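PDB 1O1X: ribose-5-phosphate isomerase RpiB from Thermotoga maritima, which probably catalyses the interconversion of ribose 5-phosphate and ribulose 5-phosphate. Local coordinates for residues A[28-33]-A[127-132]. Sequence-based numbering, arbitrary orientation.
Sequences EKVKNY and LAFWIV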
loop_
_atom_site.group_PDB
_atom_site.type_symbol
_atom_site.label_atom_id
_atom_site.label_comp_id
_atom_site.label_asym_id
_atom_site.label_seq_id
_atom_site.Cartn_x
_atom_site.Cartn_y
_atom_site.Cartn_z
ATOM N N GLU A 28 17.044 -4.767 -12.586
ATOM C CA GLU A 28 17.205 -5.315 -13.912
ATOM C C GLU A 28 15.934 -5.218 -14.761
ATOM O O GLU A 28 15.992 -4.842 -15.938
ATOM C CB GLU A 28 17.667 -6.770 -13.802
ATOM C CG GLU A 28 19.091 -6.920 -13.242
ATOM C CD GLU A 28 20.140 -6.375 -14.206
ATOM O OE1 GLU A 28 20.294 -6.968 -15.292
ATOM O OE2 GLU A 28 20.777 -5.332 -13.896
ATOM N N LYS A 29 14.782 -5.552 -14.173
ATOM C CA LYS A 29 13.517 -5.451 -14.882
ATOM C C LYS A 29 13.173 -4.007 -15.248
ATOM O O LYS A 29 12.752 -3.736 -16.346
ATOM C CB LYS A 29 12.413 -6.082 -14.048
ATOM C CG LYS A 29 12.557 -7.597 -13.966
ATOM C CD LYS A 29 11.539 -8.195 -13.050
ATOM C CE LYS A 29 11.550 -9.722 -13.182
ATOM N NZ LYS A 29 10.814 -10.332 -12.035
ATOM N N VAL A 30 13.411 -3.086 -14.347
ATOM C CA VAL A 30 13.160 -1.665 -14.587
ATOM C C VAL A 30 14.094 -1.116 -15.661
ATOM O O VAL A 30 13.684 -0.393 -16.570
ATOM C CB VAL A 30 13.246 -0.857 -13.286
ATOM C CG1 VAL A 30 13.278 0.622 -13.567
ATOM C CG2 VAL A 30 12.029 -1.191 -12.379
ATOM N N LYS A 31 15.362 -1.464 -15.563
ATOM C CA LYS A 31 16.330 -1.115 -16.592
ATOM C C LYS A 31 15.909 -1.597 -17.957
ATOM O O LYS A 31 15.890 -0.814 -18.892
ATOM C CB LYS A 31 17.683 -1.674 -16.263
ATOM C CG LYS A 31 18.716 -1.423 -17.345
ATOM C CD LYS A 31 20.078 -1.847 -16.903
ATOM C CE LYS A 31 20.265 -3.313 -16.946
ATOM N NZ LYS A 31 21.737 -3.471 -16.847
ATOM N N ASN A 32 15.543 -2.867 -18.063
ATOM C CA ASN A 32 15.138 -3.430 -19.348
ATOM C C ASN A 32 13.854 -2.832 -19.884
ATOM O O ASN A 32 13.695 -2.672 -21.066
ATOM C CB ASN A 32 15.036 -4.928 -19.225
ATOM C CG ASN A 32 16.392 -5.585 -19.011
ATOM O OD1 ASN A 32 17.433 -5.000 -19.303
ATOM N ND2 ASN A 32 16.380 -6.800 -18.462
ATOM N N TYR A 33 12.952 -2.467 -19.002
ATOM C CA TYR A 33 11.719 -1.785 -19.374
ATOM C C TYR A 33 12.035 -0.448 -20.021
ATOM O O TYR A 33 11.521 -0.130 -21.107
ATOM C CB TYR A 33 10.806 -1.618 -18.158
ATOM C CG TYR A 33 9.546 -0.813 -18.410
ATOM C CD1 TYR A 33 8.511 -1.338 -19.170
ATOM C CD2 TYR A 33 9.387 0.468 -17.869
ATOM C CE1 TYR A 33 7.346 -0.613 -19.397
ATOM C CE2 TYR A 33 8.218 1.215 -18.098
ATOM C CZ TYR A 33 7.210 0.653 -18.857
ATOM O OH TYR A 33 6.054 1.323 -19.105
ATOM N N LEU A 127 3.705 -2.908 -11.293
ATOM C CA LEU A 127 3.450 -1.699 -10.502
ATOM C C LEU A 127 4.619 -0.727 -10.545
ATOM O O LEU A 127 4.418 0.499 -10.661
ATOM C CB LEU A 127 3.094 -2.050 -9.065
ATOM C CG LEU A 127 2.828 -0.896 -8.093
ATOM C CD1 LEU A 127 1.670 -0.076 -8.600
ATOM C CD2 LEU A 127 2.517 -1.414 -6.686
ATOM N N ALA A 128 5.834 -1.246 -10.391
ATOM C CA ALA A 128 7.063 -0.435 -10.518
ATOM C C ALA A 128 7.103 0.303 -11.856
ATOM O O ALA A 128 7.459 1.453 -11.911
ATOM C CB ALA A 128 8.301 -1.333 -10.398
ATOM N N PHE A 129 6.765 -0.376 -12.941
ATOM C CA PHE A 129 6.747 0.248 -14.269
ATOM C C PHE A 129 5.755 1.428 -14.345
ATOM O O PHE A 129 6.090 2.478 -14.919
ATOM C CB PHE A 129 6.411 -0.761 -15.398
ATOM C CG PHE A 129 7.369 -1.944 -15.526
ATOM C CD1 PHE A 129 8.655 -1.952 -14.953
ATOM C CD2 PHE A 129 6.958 -3.066 -16.244
ATOM C CE1 PHE A 129 9.469 -3.062 -15.074
ATOM C CE2 PHE A 129 7.789 -4.182 -16.382
ATOM C CZ PHE A 129 9.021 -4.182 -15.809
ATOM N N TRP A 130 4.557 1.267 -13.767
ATOM C CA TRP A 130 3.600 2.351 -13.705
ATOM C C TRP A 130 4.116 3.524 -12.887
ATOM O O TRP A 130 3.867 4.690 -13.248
ATOM C CB TRP A 130 2.250 1.951 -13.092
ATOM C CG TRP A 130 1.558 0.823 -13.753
ATOM C CD1 TRP A 130 1.737 0.353 -15.015
ATOM C CD2 TRP A 130 0.554 -0.008 -13.145
ATOM N NE1 TRP A 130 0.941 -0.757 -15.204
ATOM C CE2 TRP A 130 0.219 -1.002 -14.067
ATOM C CE3 TRP A 130 -0.034 -0.040 -11.885
ATOM C CZ2 TRP A 130 -0.716 -2.008 -13.782
ATOM C CZ3 TRP A 130 -0.977 -1.017 -11.602
ATOM C CH2 TRP A 130 -1.297 -1.994 -12.542
ATOM N N ILE A 131 4.806 3.231 -11.787
ATOM C CA ILE A 131 5.376 4.282 -10.938
ATOM C C ILE A 131 6.444 5.043 -11.718
ATOM O O ILE A 131 6.465 6.290 -11.714
ATOM C CB ILE A 131 5.934 3.706 -9.601
ATOM C CG1 ILE A 131 4.797 3.116 -8.743
ATOM C CG2 ILE A 131 6.691 4.745 -8.790
ATOM C CD1 ILE A 131 5.295 2.242 -7.605
ATOM N N VAL A 132 7.300 4.307 -12.407
ATOM C CA VAL A 132 8.365 4.891 -13.232
ATOM C C VAL A 132 7.783 5.785 -14.336
ATOM O O VAL A 132 8.254 6.901 -14.528
ATOM C CB VAL A 132 9.273 3.790 -13.840
ATOM C CG1 VAL A 132 10.176 4.352 -14.951
ATOM C CG2 VAL A 132 10.113 3.113 -12.768
#
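The hydroxyl OH of Tyr33, whose ring lies flat on that of Phe129, is hydrogen-bonded to Asp133 OD2, one turn further along the helix of its stacking partner, and more weakly to Lys37 NZ. The pair is an offset stack with centroids 4.2 Å apart and planes within 1° of parallel. Its offset sets each CB over the opposite ring: Tyr33 CB lies 3.9 Å from the Phe129 centroid and Phe129 CB 3.8 Å from the Tyr33 centroid, two reciprocal CH-pi contacts. With CB already directed at the other helix, a chi1 of 175° sets Tyr33 CG anti to its backbone N and over the Phe129 ring. Beyond the stack, Phe129 CE1 approaches the backbone atom Lys29 O to 3.6 Å. A leucine in place of Tyr33 would probably leave one Phe129 face without its flat cover and Asp133 without the hydroxyl tying the two helices together. Deeper in, the branches of Val30 divide the work, CG1 meeting Val132 CG2 at 4.1 Å and CG2 resting near Ala128 CB. The side chain of Val132 also packs on Leu116 of strand 115-117. Segments 28-33 and 127-132 cross at -52°, joining helices 24-36 and 125-137 beside the parallel sheet of RpiB's Rossmann-like alpha/beta/alpha sandwich.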